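Side-chain contacts in putative nitroreductase (Thermotoga maritima, PDB 1VKW), which probably acts as an oxidoreductase of the FMN-dependent nitroreductase clan: residues Asn14-Ile19 and Ile145-Glu150; Tyr80-Glu85 and His189-Ala194; Gln86-Leu91 and Phe96-Met101; Leu154-Leu159 and Leu183-Ser188. All coordinates share one frame; numbering follows the deposited sequence.

Interaction 1: Asn14-Ile19 and Ile145-Glu150; sequences NIFEAI and IVKIVE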
loop_
_atom_site.group_PDB
_atom_site.type_symbol
_atom_site.label_atom_id
_atom_site.label_comp_id
_atom_site.label_asym_id
_atom_site.label_seq_id
_atom_site.Cartn_x
_atom_site.Cartn_y
_atom_site.Cartn_z
ATOM N N ASN A 14 -11.301 -4.808 -7.418
ATOM C CA ASN A 14 -10.145 -5.693 -7.376
ATOM C C ASN A 14 -8.885 -4.874 -7.115
ATOM O O ASN A 14 -8.929 -3.643 -7.089
ATOM C CB ASN A 14 -10.032 -6.547 -8.665
ATOM C CG ASN A 14 -9.769 -5.720 -9.929
ATOM O OD1 ASN A 14 -8.997 -4.755 -9.920
ATOM N ND2 ASN A 14 -10.391 -6.127 -11.033
ATOM N N ILE A 15 -7.778 -5.574 -6.892
ATOM C CA ILE A 15 -6.515 -4.949 -6.538
ATOM C C ILE A 15 -6.077 -3.855 -7.527
ATOM O O ILE A 15 -5.527 -2.838 -7.116
ATOM C CB ILE A 15 -5.401 -6.031 -6.371
ATOM C CG1 ILE A 15 -4.078 -5.395 -5.930
ATOM C CG2 ILE A 15 -5.187 -6.820 -7.649
ATOM C CD1 ILE A 15 -4.155 -4.652 -4.593
ATOM N N PHE A 16 -6.303 -4.067 -8.820
ATOM C CA PHE A 16 -5.900 -3.096 -9.830
ATOM C C PHE A 16 -6.700 -1.799 -9.687
ATOM O O PHE A 16 -6.155 -0.687 -9.760
ATOM C CB PHE A 16 -6.067 -3.677 -11.236
ATOM C CG PHE A 16 -5.307 -4.952 -11.453
ATOM C CD1 PHE A 16 -3.918 -4.973 -11.353
ATOM C CD2 PHE A 16 -5.972 -6.132 -11.739
ATOM C CE1 PHE A 16 -3.207 -6.154 -11.546
ATOM C CE2 PHE A 16 -5.267 -7.321 -11.928
ATOM C CZ PHE A 16 -3.890 -7.333 -11.828
ATOM N N GLU A 17 -7.997 -1.949 -9.452
ATOM C CA GLU A 17 -8.875 -0.798 -9.299
ATOM C C GLU A 17 -8.553 -0.052 -8.001
ATOM O O GLU A 17 -8.520 1.168 -7.986
ATOM C CB GLU A 17 -10.336 -1.252 -9.379
ATOM C CG GLU A 17 -10.668 -1.844 -10.749
ATOM C CD GLU A 17 -11.977 -2.606 -10.813
ATOM O OE1 GLU A 17 -12.448 -3.122 -9.777
ATOM O OE2 GLU A 17 -12.532 -2.707 -11.928
ATOM N N ALA A 18 -8.269 -0.782 -6.926
ATOM C CA ALA A 18 -7.871 -0.157 -5.651
ATOM C C ALA A 18 -6.593 0.673 -5.785
ATOM O O ALA A 18 -6.530 1.806 -5.308
ATOM C CB ALA A 18 -7.690 -1.207 -4.578
ATOM N N ILE A 19 -5.570 0.112 -6.428
ATOM C CA ILE A 19 -4.326 0.847 -6.653
ATOM C C ILE A 19 -4.589 2.088 -7.510
ATOM O O ILE A 19 -4.106 3.180 -7.199
ATOM C CB ILE A 19 -3.249 -0.057 -7.307
ATOM C CG1 ILE A 19 -2.779 -1.127 -6.311
ATOM C CG2 ILE A 19 -2.041 0.795 -7.775
ATOM C CD1 ILE A 19 -1.954 -2.284 -6.933
ATOM N N ILE A 145 4.593 -8.516 -16.338
ATOM C CA ILE A 145 5.538 -7.748 -15.532
ATOM C C ILE A 145 5.358 -6.249 -15.767
ATOM O O ILE A 145 5.438 -5.454 -14.824
ATOM C CB ILE A 145 6.986 -8.190 -15.790
ATOM C CG1 ILE A 145 7.104 -9.723 -15.757
ATOM C CG2 ILE A 145 7.916 -7.562 -14.775
ATOM C CD1 ILE A 145 6.525 -10.393 -14.497
ATOM N N VAL A 146 5.096 -5.868 -17.019
ATOM C CA VAL A 146 4.763 -4.482 -17.332
ATOM C C VAL A 146 3.619 -4.043 -16.398
ATOM O O VAL A 146 3.715 -3.007 -15.736
ATOM C CB VAL A 146 4.365 -4.296 -18.800
ATOM C CG1 VAL A 146 3.956 -2.868 -19.063
ATOM C CG2 VAL A 146 5.526 -4.687 -19.734
ATOM N N LYS A 147 2.582 -4.869 -16.292
ATOM C CA LYS A 147 1.437 -4.528 -15.445
ATOM C C LYS A 147 1.827 -4.360 -13.972
ATOM O O LYS A 147 1.431 -3.382 -13.327
ATOM C CB LYS A 147 0.338 -5.583 -15.570
ATOM C CG LYS A 147 -0.980 -5.172 -14.924
ATOM C CD LYS A 147 -2.095 -6.143 -15.303
ATOM C CE LYS A 147 -3.487 -5.514 -15.132
ATOM N NZ LYS A 147 -4.559 -6.448 -15.557
ATOM N N ILE A 148 2.603 -5.301 -13.435
ATOM C CA ILE A 148 3.033 -5.216 -12.028
ATOM C C ILE A 148 3.866 -3.957 -11.787
ATOM O O ILE A 148 3.673 -3.283 -10.784
ATOM C CB ILE A 148 3.823 -6.465 -11.593
ATOM C CG1 ILE A 148 2.906 -7.693 -11.556
ATOM C CG2 ILE A 148 4.429 -6.251 -10.232
ATOM C CD1 ILE A 148 3.651 -8.991 -11.602
ATOM N N VAL A 149 4.777 -3.635 -12.703
ATOM C CA VAL A 149 5.618 -2.453 -12.544
ATOM C C VAL A 149 4.794 -1.166 -12.572
ATOM O O VAL A 149 5.034 -0.249 -11.770
ATOM C CB VAL A 149 6.746 -2.384 -13.597
ATOM C CG1 VAL A 149 7.531 -1.073 -13.453
ATOM C CG2 VAL A 149 7.726 -3.536 -13.389
ATOM N N GLU A 150 3.844 -1.096 -13.500
ATOM C CA GLU A 150 2.958 0.053 -13.603
ATOM C C GLU A 150 2.175 0.252 -12.312
ATOM O O GLU A 150 2.023 1.373 -11.831
ATOM C CB GLU A 150 1.993 -0.117 -14.788
ATOM C CG GLU A 150 2.659 0.029 -16.150
ATOM C CD GLU A 150 1.814 -0.452 -17.318
ATOM O OE1 GLU A 150 0.631 -0.822 -17.128
ATOM O OE2 GLU A 150 2.340 -0.447 -18.461
#
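Lys147 reaches straight out from helix 143-153, its chi1 of -169° setting CG opposite the backbone N and its later torsions all extended, until its last two atoms lie over the ring of Phe16. Phe16 sets CG anti to the carbonyl carbon, which swings the ring toward helix 143-153, and its chi2 turns a face to the incoming chain; the two side chains meet at about a right angle. CE of Lys147 makes a CH-pi contact, 3.7 Å from the centroid of the Phe16 ring, and NZ of Lys147 adds a cation-pi interaction at 3.9 Å from that same centroid, only 16° off the ring normal. A long, flexible lysine suits this place because it spans the gap between helices whose closest CA atoms, those of Phe16 and Lys147, are 9.3 Å apart. Helices 15-21 and 143-153 both pack on helix 180-198, where Phe16 touches Glu196, so this pair bridges them at the surface. CG2 of Ile15 lies over the opposite face of the ring. The helix carrying Phe16 starts with a capping box: Glu17 N donates to Asn14 OD1 at 3.0 Å, and Asn14 N donates to Glu17 OE1 at 3.1 Å, on the anti side of the carboxylate and 30° out of its plane.

Interaction 2: Tyr80-Glu85 and His189-Ala194; sequences YGFQGE and HAYLTA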
loop_
_atom_site.group_PDB
_atom_site.type_symbol
_atom_site.label_atom_id
_atom_site.label_comp_id
_atom_site.label_asym_id
_atom_site.label_seq_id
_atom_site.Cartn_x
_atom_site.Cartn_y
_atom_site.Cartn_z
ATOM N N TYR A 80 6.474 -1.975 8.180
ATOM C CA TYR A 80 5.464 -0.936 8.403
ATOM C C TYR A 80 4.833 -0.484 7.080
ATOM O O TYR A 80 3.607 -0.448 6.945
ATOM C CB TYR A 80 6.060 0.256 9.170
ATOM C CG TYR A 80 5.002 1.143 9.805
ATOM C CD1 TYR A 80 4.550 0.902 11.095
ATOM C CD2 TYR A 80 4.429 2.201 9.103
ATOM C CE1 TYR A 80 3.570 1.694 11.675
ATOM C CE2 TYR A 80 3.444 3.008 9.686
ATOM C CZ TYR A 80 3.017 2.742 10.972
ATOM O OH TYR A 80 2.041 3.523 11.561
ATOM N N GLY A 81 5.672 -0.169 6.098
ATOM C CA GLY A 81 5.198 0.188 4.765
ATOM C C GLY A 81 4.415 -0.924 4.090
ATOM O O GLY A 81 3.363 -0.683 3.512
ATOM N N PHE A 82 4.918 -2.151 4.201
ATOM C CA PHE A 82 4.313 -3.320 3.553
ATOM C C PHE A 82 2.906 -3.613 4.094
ATOM O O PHE A 82 1.946 -3.748 3.328
ATOM C CB PHE A 82 5.236 -4.531 3.736
ATOM C CG PHE A 82 4.810 -5.755 2.964
ATOM C CD1 PHE A 82 4.914 -5.789 1.572
ATOM C CD2 PHE A 82 4.310 -6.873 3.624
ATOM C CE1 PHE A 82 4.526 -6.923 0.851
ATOM C CE2 PHE A 82 3.912 -8.004 2.910
ATOM C CZ PHE A 82 4.020 -8.028 1.518
ATOM N N GLN A 83 2.781 -3.672 5.416
ATOM C CA GLN A 83 1.489 -3.931 6.041
ATOM C C GLN A 83 0.571 -2.725 5.950
ATOM O O GLN A 83 -0.626 -2.876 5.720
ATOM C CB GLN A 83 1.672 -4.366 7.497
ATOM C CG GLN A 83 2.268 -5.751 7.624
ATOM C CD GLN A 83 2.609 -6.124 9.053
ATOM O OE1 GLN A 83 1.882 -5.786 9.986
ATOM N NE2 GLN A 83 3.721 -6.825 9.227
ATOM N N GLY A 84 1.140 -1.539 6.140
ATOM C CA GLY A 84 0.400 -0.285 6.094
ATOM C C GLY A 84 -0.270 -0.020 4.752
ATOM O O GLY A 84 -1.418 0.420 4.704
ATOM N N GLU A 85 0.431 -0.295 3.657
ATOM C CA GLU A 85 -0.163 -0.097 2.344
ATOM C C GLU A 85 -1.247 -1.142 2.047
ATOM O O GLU A 85 -2.208 -0.833 1.349
ATOM C CB GLU A 85 0.905 -0.027 1.253
ATOM C CG GLU A 85 0.384 0.351 -0.135
ATOM C CD GLU A 85 -0.164 1.766 -0.269
ATOM O OE1 GLU A 85 -0.168 2.530 0.717
ATOM O OE2 GLU A 85 -0.592 2.133 -1.391
ATOM N N HIS A 189 2.378 -3.359 -3.346
ATOM C CA HIS A 189 1.727 -3.303 -4.662
ATOM C C HIS A 189 2.185 -4.418 -5.581
ATOM O O HIS A 189 1.376 -5.019 -6.283
ATOM C CB HIS A 189 1.962 -1.945 -5.346
ATOM C CG HIS A 189 1.221 -0.808 -4.714
ATOM N ND1 HIS A 189 0.648 0.209 -5.452
ATOM C CD2 HIS A 189 0.954 -0.528 -3.417
ATOM C CE1 HIS A 189 0.067 1.069 -4.630
ATOM N NE2 HIS A 189 0.244 0.650 -3.391
ATOM N N ALA A 190 3.491 -4.680 -5.604
ATOM C CA ALA A 190 4.037 -5.720 -6.464
ATOM C C ALA A 190 3.555 -7.094 -5.996
ATOM O O ALA A 190 3.144 -7.927 -6.791
ATOM C CB ALA A 190 5.532 -5.658 -6.476
ATOM N N TYR A 191 3.602 -7.312 -4.691
ATOM C CA TYR A 191 3.129 -8.555 -4.102
ATOM C C TYR A 191 1.648 -8.828 -4.405
ATOM O O TYR A 191 1.288 -9.894 -4.888
ATOM C CB TYR A 191 3.374 -8.546 -2.593
ATOM C CG TYR A 191 2.658 -9.669 -1.904
ATOM C CD1 TYR A 191 3.233 -10.935 -1.805
ATOM C CD2 TYR A 191 1.387 -9.475 -1.371
ATOM C CE1 TYR A 191 2.557 -11.982 -1.176
ATOM C CE2 TYR A 191 0.696 -10.514 -0.752
ATOM C CZ TYR A 191 1.285 -11.761 -0.656
ATOM O OH TYR A 191 0.591 -12.770 -0.031
ATOM N N LEU A 192 0.795 -7.850 -4.128
ATOM C CA LEU A 192 -0.645 -8.008 -4.325
ATOM C C LEU A 192 -1.050 -8.180 -5.799
ATOM O O LEU A 192 -1.947 -8.957 -6.108
ATOM C CB LEU A 192 -1.402 -6.841 -3.669
ATOM C CG LEU A 192 -1.359 -6.781 -2.132
ATOM C CD1 LEU A 192 -1.927 -5.466 -1.620
ATOM C CD2 LEU A 192 -2.084 -7.955 -1.487
ATOM N N THR A 193 -0.399 -7.470 -6.715
ATOM C CA THR A 193 -0.733 -7.615 -8.138
ATOM C C THR A 193 -0.199 -8.926 -8.704
ATOM O O THR A 193 -0.890 -9.608 -9.477
ATOM C CB THR A 193 -0.232 -6.425 -8.961
ATOM O OG1 THR A 193 1.168 -6.246 -8.751
ATOM C CG2 THR A 193 -0.868 -5.120 -8.482
ATOM N N ALA A 194 1.007 -9.314 -8.286
ATOM C CA ALA A 194 1.573 -10.600 -8.704
ATOM C C ALA A 194 0.729 -11.785 -8.212
ATOM O O ALA A 194 0.555 -12.777 -8.925
ATOM C CB ALA A 194 3.017 -10.727 -8.214
#
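Two helical segments, 80-85 and 189-194, come nearest at Glu85 and His189, whose CA atoms are 7.9 Å apart, a spacing that leaves room for side chains between the backbones. A buried His-carboxylate hydrogen bond joins helix 74-93 to helix 180-198 here: His189 NE2 donates to Glu85 OE2 over 2.6 Å, almost straight at 169°. The acceptor lies in the imidazole plane and is met on the anti side of the carboxylate, the two flat groups being nearly coplanar. With chi1 near -173° Glu85 carries CG to the ring edge, 3.4 Å from His189 CD2, and a bend at chi2 then turns the carboxylate to NE2. The other ends are held as well. Glu85 OE1 is bonded to Trp100 NE1, and His189 ND1 to the carbonyl of Met151, so the imidazole has a partner at each nitrogen and its rotation is fixed. Were Glu85 replaced by alanine, His189 NE2 and Trp100 NE1 would probably both lose their acceptor. Beside this polar pair lies an aromatic one suited to a buried helix interface. Phe82 turns its edge to the face of Tyr191 in a T-shaped stack, centroids 5.7 Å apart and planes at 70°. The Phe82 ring also meets the base of that side chain, CE1 lying 4.0 Å from Tyr191 CB. At the far end of the tyrosine, beyond the stack, OH is hydrogen-bonded to Glu201 OE2.

Interaction 3: Gln86-Leu91 and Phe96-Met101; sequences QIVLFL and FGTCWM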
loop_
_atom_site.group_PDB
_atom_site.type_symbol
_atom_site.label_atom_id
_atom_site.label_comp_id
_atom_site.label_asym_id
_atom_site.label_seq_id
_atom_site.Cartn_x
_atom_site.Cartn_y
_atom_site.Cartn_z
ATOM N N GLN A 86 -1.131 -2.354 2.602
ATOM C CA GLN A 86 -2.217 -3.328 2.502
ATOM C C GLN A 86 -3.506 -2.771 3.106
ATOM O O GLN A 86 -4.595 -2.924 2.537
ATOM C CB GLN A 86 -1.831 -4.653 3.169
ATOM C CG GLN A 86 -0.881 -5.488 2.310
ATOM C CD GLN A 86 -0.409 -6.729 3.021
ATOM O OE1 GLN A 86 -1.152 -7.705 3.125
ATOM N NE2 GLN A 86 0.820 -6.695 3.534
ATOM N N ILE A 87 -3.371 -2.114 4.253
ATOM C CA ILE A 87 -4.512 -1.483 4.926
ATOM C C ILE A 87 -5.078 -0.311 4.108
ATOM O O ILE A 87 -6.306 -0.183 3.963
ATOM C CB ILE A 87 -4.111 -1.027 6.352
ATOM C CG1 ILE A 87 -3.700 -2.245 7.198
ATOM C CG2 ILE A 87 -5.259 -0.279 7.020
ATOM C CD1 ILE A 87 -2.928 -1.892 8.464
ATOM N N VAL A 88 -4.186 0.525 3.575
ATOM C CA VAL A 88 -4.574 1.645 2.696
ATOM C C VAL A 88 -5.415 1.160 1.531
ATOM O O VAL A 88 -6.479 1.714 1.240
ATOM C CB VAL A 88 -3.332 2.399 2.148
ATOM C CG1 VAL A 88 -3.697 3.312 0.972
ATOM C CG2 VAL A 88 -2.684 3.212 3.246
ATOM N N LEU A 89 -4.936 0.117 0.871
ATOM C CA LEU A 89 -5.620 -0.425 -0.292
ATOM C C LEU A 89 -6.957 -1.056 0.069
ATOM O O LEU A 89 -7.906 -1.005 -0.711
ATOM C CB LEU A 89 -4.717 -1.441 -1.005
ATOM C CG LEU A 89 -3.518 -0.812 -1.718
ATOM C CD1 LEU A 89 -2.629 -1.894 -2.325
ATOM C CD2 LEU A 89 -3.984 0.188 -2.795
ATOM N N PHE A 90 -7.032 -1.646 1.254
ATOM C CA PHE A 90 -8.294 -2.150 1.755
ATOM C C PHE A 90 -9.283 -0.994 1.986
ATOM O O PHE A 90 -10.461 -1.063 1.594
ATOM C CB PHE A 90 -8.071 -2.949 3.037
ATOM C CG PHE A 90 -9.341 -3.341 3.719
ATOM C CD1 PHE A 90 -10.274 -4.137 3.063
ATOM C CD2 PHE A 90 -9.622 -2.903 5.009
ATOM C CE1 PHE A 90 -11.453 -4.503 3.690
ATOM C CE2 PHE A 90 -10.798 -3.261 5.631
ATOM C CZ PHE A 90 -11.717 -4.060 4.968
ATOM N N LEU A 91 -8.802 0.067 2.620
ATOM C CA LEU A 91 -9.634 1.233 2.903
ATOM C C LEU A 91 -10.102 1.909 1.612
ATOM O O LEU A 91 -11.249 2.352 1.528
ATOM C CB LEU A 91 -8.881 2.232 3.787
ATOM C CG LEU A 91 -8.663 1.834 5.254
ATOM C CD1 LEU A 91 -7.744 2.834 5.947
ATOM C CD2 LEU A 91 -9.978 1.733 5.991
ATOM N N PHE A 96 -12.779 4.786 1.095
ATOM C CA PHE A 96 -12.179 5.820 1.940
ATOM C C PHE A 96 -10.966 6.470 1.295
ATOM O O PHE A 96 -10.132 5.792 0.687
ATOM C CB PHE A 96 -11.747 5.231 3.284
ATOM C CG PHE A 96 -12.887 4.779 4.131
ATOM C CD1 PHE A 96 -13.687 5.705 4.780
ATOM C CD2 PHE A 96 -13.171 3.430 4.272
ATOM C CE1 PHE A 96 -14.750 5.295 5.564
ATOM C CE2 PHE A 96 -14.236 3.010 5.053
ATOM C CZ PHE A 96 -15.027 3.945 5.704
ATOM N N GLY A 97 -10.861 7.785 1.450
ATOM C CA GLY A 97 -9.641 8.504 1.107
ATOM C C GLY A 97 -8.605 8.223 2.180
ATOM O O GLY A 97 -8.958 7.964 3.327
ATOM N N THR A 98 -7.333 8.238 1.804
ATOM C CA THR A 98 -6.243 8.033 2.756
ATOM C C THR A 98 -5.131 9.024 2.490
ATOM O O THR A 98 -5.056 9.612 1.411
ATOM C CB THR A 98 -5.677 6.581 2.671
ATOM O OG1 THR A 98 -5.257 6.284 1.330
ATOM C CG2 THR A 98 -6.742 5.542 2.962
ATOM N N CYS A 99 -4.268 9.201 3.484
ATOM C CA CYS A 99 -3.035 9.957 3.322
ATOM C C CYS A 99 -2.020 9.527 4.384
ATOM O O CYS A 99 -2.331 9.467 5.581
ATOM C CB CYS A 99 -3.301 11.463 3.394
ATOM S SG CYS A 99 -1.830 12.526 3.314
ATOM N N TRP A 100 -0.813 9.214 3.924
ATOM C CA TRP A 100 0.301 8.860 4.791
ATOM C C TRP A 100 0.860 10.106 5.478
ATOM O O TRP A 100 1.451 10.966 4.827
ATOM C CB TRP A 100 1.411 8.200 3.965
ATOM C CG TRP A 100 1.159 6.770 3.606
ATOM C CD1 TRP A 100 0.489 6.290 2.510
ATOM C CD2 TRP A 100 1.603 5.624 4.335
ATOM N NE1 TRP A 100 0.489 4.916 2.518
ATOM C CE2 TRP A 100 1.167 4.478 3.628
ATOM C CE3 TRP A 100 2.331 5.445 5.522
ATOM C CZ2 TRP A 100 1.426 3.183 4.074
ATOM C CZ3 TRP A 100 2.596 4.158 5.956
ATOM C CH2 TRP A 100 2.144 3.043 5.234
HETATM N N MSE A 101 0.700 10.195 6.789
HETATM C CA MSE A 101 1.122 11.380 7.528
HETATM C C MSE A 101 2.303 11.076 8.450
HETATM O O MSE A 101 2.233 10.165 9.269
HETATM C CB MSE A 101 -0.052 11.910 8.345
HETATM C CG MSE A 101 -1.170 12.533 7.522
HETATM SE SE MSE A 101 -1.389 14.445 7.878
HETATM C CE MSE A 101 -1.844 14.357 9.789
#
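Phe96, just before strand 97-101, donates its backbone N to Leu91 O at 2.9 Å, tying the turn back to helix 74-93. Its ring keeps that carbonyl near its edge, and Phe96 CD2 lies 4.0 Å from Leu91 CD2; its ring also stacks with that of Tyr117. At Thr98 the two branches divide the work: CG2 packs 4.0 Å from Leu91 CB, while OG1, placed between the backbone N and the carbonyl carbon (chi1 56°), sits 3.4 Å from Val88 CG1. A beta-branched threonine thus serves two helix residues from one strand position. Trp100 extends its indole back toward the helix, NE1 being 3.7 Å from Val88 CG2, while that N-H is hydrogen-bonded to Glu85 OE1. Cutting Val88 back to alanine would probably open a gap between helix and strand where its methyls meet Thr98 OG1 and the indole. Segment 86-91 and strand 97-101 run nearly antiparallel, at 158°, their axes approaching to 8.5 Å, with the helix laid against an outermost strand of its antiparallel sheet. Apart from the one backbone bond, the segments meet through van der Waals contact, which suggests that shape and burial largely decide how they fit, with Glu85 fixing the indole from outside them.

Interaction 4: Leu154-Leu159 and Leu183-Ser188; sequences LAPSAL and LGIALS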
loop_
_atom_site.group_PDB
_atom_site.type_symbol
_atom_site.label_atom_id
_atom_site.label_comp_id
_atom_site.label_asym_id
_atom_site.label_seq_id
_atom_site.Cartn_x
_atom_site.Cartn_y
_atom_site.Cartn_z
ATOM N N LEU A 154 2.509 3.420 -9.116
ATOM C CA LEU A 154 1.399 4.207 -8.579
ATOM C C LEU A 154 1.376 4.242 -7.048
ATOM O O LEU A 154 0.527 4.904 -6.466
ATOM C CB LEU A 154 0.056 3.709 -9.135
ATOM C CG LEU A 154 -0.056 3.814 -10.668
ATOM C CD1 LEU A 154 -1.290 3.129 -11.190
ATOM C CD2 LEU A 154 -0.004 5.272 -11.147
ATOM N N ALA A 155 2.301 3.540 -6.395
ATOM C CA ALA A 155 2.390 3.560 -4.936
ATOM C C ALA A 155 2.658 4.974 -4.456
ATOM O O ALA A 155 3.278 5.760 -5.176
ATOM C CB ALA A 155 3.512 2.628 -4.448
ATOM N N PRO A 156 2.199 5.306 -3.250
ATOM C CA PRO A 156 2.542 6.578 -2.656
ATOM C C PRO A 156 3.951 6.490 -2.090
ATOM O O PRO A 156 4.480 5.391 -1.878
ATOM C CB PRO A 156 1.510 6.736 -1.538
ATOM C CG PRO A 156 1.232 5.329 -1.103
ATOM C CD PRO A 156 1.329 4.509 -2.366
ATOM N N SER A 157 4.554 7.652 -1.886
ATOM C CA SER A 157 5.859 7.742 -1.245
ATOM C C SER A 157 5.939 9.082 -0.536
ATOM O O SER A 157 5.332 10.057 -0.989
ATOM C CB SER A 157 6.980 7.594 -2.276
ATOM O OG SER A 157 6.889 8.559 -3.320
ATOM N N ALA A 158 6.671 9.116 0.580
ATOM C CA ALA A 158 6.959 10.349 1.290
ATOM C C ALA A 158 7.414 11.443 0.330
ATOM O O ALA A 158 8.380 11.254 -0.419
ATOM C CB ALA A 158 8.028 10.103 2.343
ATOM N N LEU A 159 6.705 12.572 0.354
ATOM C CA LEU A 159 6.977 13.735 -0.511
ATOM C C LEU A 159 6.983 13.437 -2.023
ATOM O O LEU A 159 7.571 14.192 -2.797
ATOM C CB LEU A 159 8.308 14.400 -0.114
ATOM C CG LEU A 159 8.414 14.974 1.296
ATOM C CD1 LEU A 159 9.709 15.776 1.439
ATOM C CD2 LEU A 159 7.211 15.845 1.621
ATOM N N LEU A 183 9.872 1.599 0.364
ATOM C CA LEU A 183 10.187 0.274 -0.176
ATOM C C LEU A 183 9.065 -0.719 0.120
ATOM O O LEU A 183 8.583 -1.396 -0.785
ATOM C CB LEU A 183 11.499 -0.267 0.409
ATOM C CG LEU A 183 12.259 -1.272 -0.478
ATOM C CD1 LEU A 183 13.603 -1.608 0.148
ATOM C CD2 LEU A 183 11.479 -2.532 -0.743
ATOM N N GLY A 184 8.654 -0.777 1.388
ATOM C CA GLY A 184 7.594 -1.669 1.822
ATOM C C GLY A 184 6.278 -1.377 1.129
ATOM O O GLY A 184 5.569 -2.298 0.747
ATOM N N ILE A 185 5.951 -0.092 0.994
ATOM C CA ILE A 185 4.727 0.343 0.307
ATOM C C ILE A 185 4.698 -0.182 -1.137
ATOM O O ILE A 185 3.733 -0.822 -1.553
ATOM C CB ILE A 185 4.598 1.900 0.365
ATOM C CG1 ILE A 185 4.297 2.365 1.803
ATOM C CG2 ILE A 185 3.485 2.404 -0.547
ATOM C CD1 ILE A 185 4.389 3.865 1.995
ATOM N N ALA A 186 5.767 0.079 -1.888
ATOM C CA ALA A 186 5.863 -0.375 -3.270
ATOM C C ALA A 186 5.838 -1.903 -3.354
ATOM O O ALA A 186 5.211 -2.478 -4.248
ATOM C CB ALA A 186 7.127 0.167 -3.919
ATOM N N LEU A 187 6.519 -2.555 -2.418
ATOM C CA LEU A 187 6.583 -4.018 -2.391
ATOM C C LEU A 187 5.201 -4.631 -2.196
ATOM O O LEU A 187 4.906 -5.682 -2.776
ATOM C CB LEU A 187 7.535 -4.491 -1.291
ATOM C CG LEU A 187 7.889 -5.973 -1.201
ATOM C CD1 LEU A 187 8.755 -6.391 -2.365
ATOM C CD2 LEU A 187 8.591 -6.237 0.131
ATOM N N SER A 188 4.358 -3.966 -1.405
ATOM C CA SER A 188 2.968 -4.396 -1.217
ATOM C C SER A 188 2.191 -4.393 -2.526
ATOM O O SER A 188 1.434 -5.330 -2.799
ATOM C CB SER A 188 2.243 -3.545 -0.161
ATOM O OG SER A 188 1.854 -2.275 -0.667
#
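The CG2 methyl of Ile185 is where most contacts of the loop 154-159 with segment 183-188 converge. Pro156 lays its ring against it, CD at 3.5 Å from Ile185 CG2, and Ala155 adds its own methyl, CB lying 3.9 Å from the same CG2. Ala155 CB also rests 4.0 Å from Ala186 CA, a close approach that two small alanines permit. Ile185 presents CG2 this way because CG1 is anti to the carbonyl carbon (chi1 -70°), which leaves CG2 anti to the backbone N. Pro156 O faces the methyl as well, 3.4 Å from Ile185 CG2, and this buried carbonyl has no hydrogen-bonding partner. The loop follows helix 143-153 and leads to strand 165-168, so the contact lays the link between them on the helix that runs through the middle of the molecule. Proline suits such a segment, since its ring supplies apolar surface while removing an N-H that would need an acceptor. Farther out, Glu85 and Trp100 touch both Pro156 and Ile185. The loop itself is positioned by polar bonds: Leu154 O accepts from Arg22 NH2 and Arg127 NH2, Ser157 OG is bonded to Gln162 N, and Ala158 N donates to Asp182 OD1 near the start of the helix. A sulfate ion, probably from the crystallisation liquor, is bound about 4 Å from the side chain of Pro156.

From the N terminus, helix 15-21 opens interaction 1, and 80-85 on helix 74-93 opens interaction 2 before the first has closed. Interaction 3 is local: 86-91 meets 96-101 a few residues later, within the spans of both others. Residues 145-150 then close interaction 1, so interactions 1 and 2 cross. The loop 154-159 opens interaction 4, which closes at 183-188, just before 189-194 on the same helix closes interaction 2 around it. Helix 180-198 thereby joins helix 74-93 and its antiparallel sheet to the later loop, while helices 15-21 and 143-153 lean on it, with Ile19 and Ile148 both touching Thr193.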